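Local coordinates for ribosomal RNA processing protein 6 (Trypanosoma brucei brucei, PDB 4NLC), which probably degrades and trims RNA from the 3' end as an exosome-associated 3'-5' exoribonuclease, of which this chain is the catalytic core with exonuclease and HRDC domains, at residues A[157-161]-A[262-266]. The protein carries 1 engineered substitution. Numbering follows the deposited sequence.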
ATOM      1  N   TRP A 157       1.995  -4.026  -0.846  1.00 24.96           N
ATOM      2  CA  TRP A 157       2.969  -2.934  -0.887  1.00 25.12           C
ATOM      3  C   TRP A 157       4.383  -3.415  -0.640  1.00 28.93           C
ATOM      4  O   TRP A 157       5.272  -3.101  -1.442  1.00 28.16           O
ATOM      5  CB  TRP A 157       2.581  -1.848   0.126  1.00 24.13           C
ATOM      6  CG  TRP A 157       1.282  -1.152  -0.198  1.00 26.30           C
ATOM      7  CD1 TRP A 157       0.618  -1.162  -1.394  1.00 29.91           C
ATOM      8  CD2 TRP A 157       0.511  -0.322   0.685  1.00 26.44           C
ATOM      9  NE1 TRP A 157      -0.513  -0.379  -1.314  1.00 30.37           N
ATOM     10  CE2 TRP A 157      -0.595   0.163  -0.053  1.00 31.51           C
ATOM     11  CE3 TRP A 157       0.675   0.106   2.014  1.00 27.95           C
ATOM     12  CZ2 TRP A 157      -1.545   1.039   0.499  1.00 31.08           C
ATOM     13  CZ3 TRP A 157      -0.278   0.960   2.569  1.00 29.58           C
ATOM     14  CH2 TRP A 157      -1.367   1.425   1.810  1.00 30.60           C
ATOM     15  N   LEU A 158       4.584  -4.228   0.446  1.00 25.01           N
ATOM     16  CA  LEU A 158       5.879  -4.781   0.847  1.00 24.39           C
ATOM     17  C   LEU A 158       6.512  -5.555  -0.295  1.00 25.86           C
ATOM     18  O   LEU A 158       7.715  -5.485  -0.499  1.00 23.86           O
ATOM     19  CB  LEU A 158       5.725  -5.700   2.091  1.00 24.69           C
ATOM     20  CG  LEU A 158       5.542  -5.025   3.479  1.00 28.16           C
ATOM     21  CD1 LEU A 158       5.362  -6.077   4.573  1.00 27.39           C
ATOM     22  CD2 LEU A 158       6.727  -4.206   3.845  1.00 27.88           C
ATOM     23  N   GLN A 159       5.683  -6.262  -1.065  1.00 23.33           N
ATOM     24  CA  GLN A 159       6.129  -7.039  -2.210  1.00 24.02           C
ATOM     25  C   GLN A 159       6.529  -6.131  -3.357  1.00 26.33           C
ATOM     26  O   GLN A 159       7.664  -6.177  -3.812  1.00 25.58           O
ATOM     27  CB  GLN A 159       5.060  -8.057  -2.648  1.00 25.47           C
ATOM     28  CG  GLN A 159       4.728  -9.077  -1.568  1.00 28.14           C
ATOM     29  CD  GLN A 159       3.626 -10.011  -1.988  1.00 35.97           C
ATOM     30  OE1 GLN A 159       3.414 -10.271  -3.178  1.00 26.65           O
ATOM     31  NE2 GLN A 159       2.937 -10.587  -1.014  1.00 26.74           N
ATOM     32  N   LYS A 160       5.598  -5.316  -3.821  1.00 23.80           N
ATOM     33  CA  LYS A 160       5.796  -4.378  -4.924  1.00 23.42           C
ATOM     34  C   LYS A 160       7.070  -3.559  -4.771  1.00 27.49           C
ATOM     35  O   LYS A 160       7.874  -3.477  -5.703  1.00 27.57           O
ATOM     36  CB  LYS A 160       4.566  -3.438  -5.004  1.00 25.29           C
ATOM     37  CG  LYS A 160       4.732  -2.165  -5.861  1.00 24.21           C
ATOM     38  CD  LYS A 160       3.473  -1.251  -5.798  1.00 29.25           C
ATOM     39  CE  LYS A 160       3.230  -0.517  -4.460  1.00 26.34           C
ATOM     40  NZ  LYS A 160       1.883   0.135  -4.420  1.00 23.75           N
ATOM     41  N   ASP A 161       7.252  -2.955  -3.589  1.00 24.06           N
ATOM     42  CA  ASP A 161       8.335  -2.013  -3.356  1.00 22.90           C
ATOM     43  C   ASP A 161       9.627  -2.603  -2.883  1.00 30.56           C
ATOM     44  O   ASP A 161      10.669  -2.030  -3.179  1.00 32.64           O
ATOM     45  CB  ASP A 161       7.873  -0.922  -2.383  1.00 22.08           C
ATOM     46  CG  ASP A 161       6.809  -0.010  -2.984  1.00 27.96           C
ATOM     47  OD1 ASP A 161       7.078   0.589  -4.040  1.00 29.17           O
ATOM     48  OD2 ASP A 161       5.706   0.119  -2.374  1.00 27.27           O
ATOM     49  N   LEU A 262      -0.256 -14.869   2.307  1.00 23.78           N
ATOM     50  CA  LEU A 262      -0.102 -15.632   1.063  1.00 23.94           C
ATOM     51  C   LEU A 262      -0.640 -14.889  -0.169  1.00 28.72           C
ATOM     52  O   LEU A 262      -0.465 -15.336  -1.305  1.00 29.01           O
ATOM     53  CB  LEU A 262      -0.718 -17.028   1.206  1.00 24.55           C
ATOM     54  CG  LEU A 262       0.034 -17.966   2.169  1.00 29.22           C
ATOM     55  CD1 LEU A 262      -0.805 -19.177   2.500  1.00 30.69           C
ATOM     56  CD2 LEU A 262       1.390 -18.391   1.575  1.00 29.21           C
ATOM     57  N   GLU A 263      -1.251 -13.732   0.048  1.00 26.53           N
ATOM     58  CA  GLU A 263      -1.720 -12.910  -1.057  1.00 27.56           C
ATOM     59  C   GLU A 263      -0.535 -12.287  -1.776  1.00 31.68           C
ATOM     60  O   GLU A 263       0.525 -12.063  -1.180  1.00 30.80           O
ATOM     61  CB  GLU A 263      -2.707 -11.849  -0.591  1.00 29.14           C
ATOM     62  CG  GLU A 263      -3.995 -12.507  -0.108  1.00 37.48           C
ATOM     63  CD  GLU A 263      -5.174 -11.602   0.157  1.00 46.81           C
ATOM     64  OE1 GLU A 263      -5.008 -10.364   0.105  1.00 55.53           O
ATOM     65  OE2 GLU A 263      -6.258 -12.138   0.475  1.00 49.75           O
ATOM     66  N   ARG A 264      -0.707 -12.066  -3.074  1.00 28.94           N
ATOM     67  CA  ARG A 264       0.343 -11.541  -3.925  1.00 28.18           C
ATOM     68  C   ARG A 264      -0.026 -10.195  -4.470  1.00 31.85           C
ATOM     69  O   ARG A 264      -1.187  -9.953  -4.829  1.00 31.74           O
ATOM     70  CB  ARG A 264       0.559 -12.453  -5.135  1.00 26.78           C
ATOM     71  CG  ARG A 264       1.041 -13.844  -4.833  1.00 32.79           C
ATOM     72  CD  ARG A 264       1.132 -14.643  -6.118  1.00 35.58           C
ATOM     73  NE  ARG A 264      -0.187 -15.045  -6.597  1.00 34.30           N
ATOM     74  CZ  ARG A 264      -0.825 -14.469  -7.607  1.00 57.95           C
ATOM     75  NH1 ARG A 264      -0.262 -13.464  -8.272  1.00 47.04           N
ATOM     76  NH2 ARG A 264      -2.025 -14.899  -7.971  1.00 52.22           N
ATOM     77  N   TYR A 265       0.993  -9.339  -4.597  1.00 26.46           N
ATOM     78  CA  TYR A 265       0.849  -8.074  -5.266  1.00 25.38           C
ATOM     79  C   TYR A 265       0.697  -8.404  -6.782  1.00 28.96           C
ATOM     80  O   TYR A 265       1.412  -9.257  -7.317  1.00 26.99           O
ATOM     81  CB  TYR A 265       2.115  -7.196  -5.065  1.00 25.21           C
ATOM     82  CG  TYR A 265       2.068  -5.951  -5.935  1.00 26.51           C
ATOM     83  CD1 TYR A 265       1.188  -4.908  -5.644  1.00 28.96           C
ATOM     84  CD2 TYR A 265       2.759  -5.896  -7.143  1.00 26.24           C
ATOM     85  CE1 TYR A 265       1.029  -3.825  -6.512  1.00 29.36           C
ATOM     86  CE2 TYR A 265       2.626  -4.805  -8.005  1.00 26.99           C
ATOM     87  CZ  TYR A 265       1.768  -3.767  -7.678  1.00 30.48           C
ATOM     88  OH  TYR A 265       1.639  -2.674  -8.501  1.00 32.24           O
ATOM     89  N   GLU A 266      -0.169  -7.683  -7.470  1.00 28.42           N
ATOM     90  CA  GLU A 266      -0.272  -7.793  -8.933  1.00 30.04           C
ATOM     91  C   GLU A 266      -0.433  -6.405  -9.501  1.00 34.84           C
ATOM     92  O   GLU A 266      -1.160  -5.595  -8.924  1.00 33.30           O
ATOM     93  CB  GLU A 266      -1.354  -8.778  -9.417  1.00 32.15           C
ATOM     94  CG  GLU A 266      -1.299  -9.109 -10.912  1.00 42.60           C
ATOM     95  CD  GLU A 266       0.029  -9.580 -11.485  1.00 49.28           C
ATOM     96  OE1 GLU A 266       0.272 -10.805 -11.493  1.00 45.56           O
ATOM     97  OE2 GLU A 266       0.826  -8.727 -11.932  1.00 36.81           O
TER
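Start with Q159, because its carboxamide does the polar work here. It reaches out from helix 152-162 in an extended conformation and reads the loop backbone on both sides of R264: Q159 NE2 donates to E263 O at 2.8 Å, and Y265 N donates to Q159 OE1 at 3.0 Å, nearly straight at 168°. One amide group thus satisfies a carbonyl and an NH two residues apart, in a segment with no regular secondary structure. The intervening R264 turns its side chain away from the helix, but its backbone passes close by: R264 CA lies 3.4 Å and R264 CB 4.1 Å from Q159 OE1.

One helix position on, K160 lays its aliphatic part over Y265. K160 CB sits 3.5 Å from the ring centroid, 5° off the normal, a CH-pi contact over the face, and K160 CD lies 3.6 Å from Y265 OH. The polar ends look elsewhere: K160 NZ hydrogen-bonds to H99 and to the backbone O of Q106, Y265 OH bonds to the Q106 side chain, and F20 meets the Y265 ring edge-to-face. E263 turns its carboxylate back to R156, a salt bridge to the same helix.

The loop between helices 249-261 and 275-280 is therefore fastened by two side-chain-to-main-chain hydrogen bonds from Q159 and by K160 packing on Y265; the Q159 bonds, made to backbone atoms, do not depend on which side chains E263 and Y265 carry.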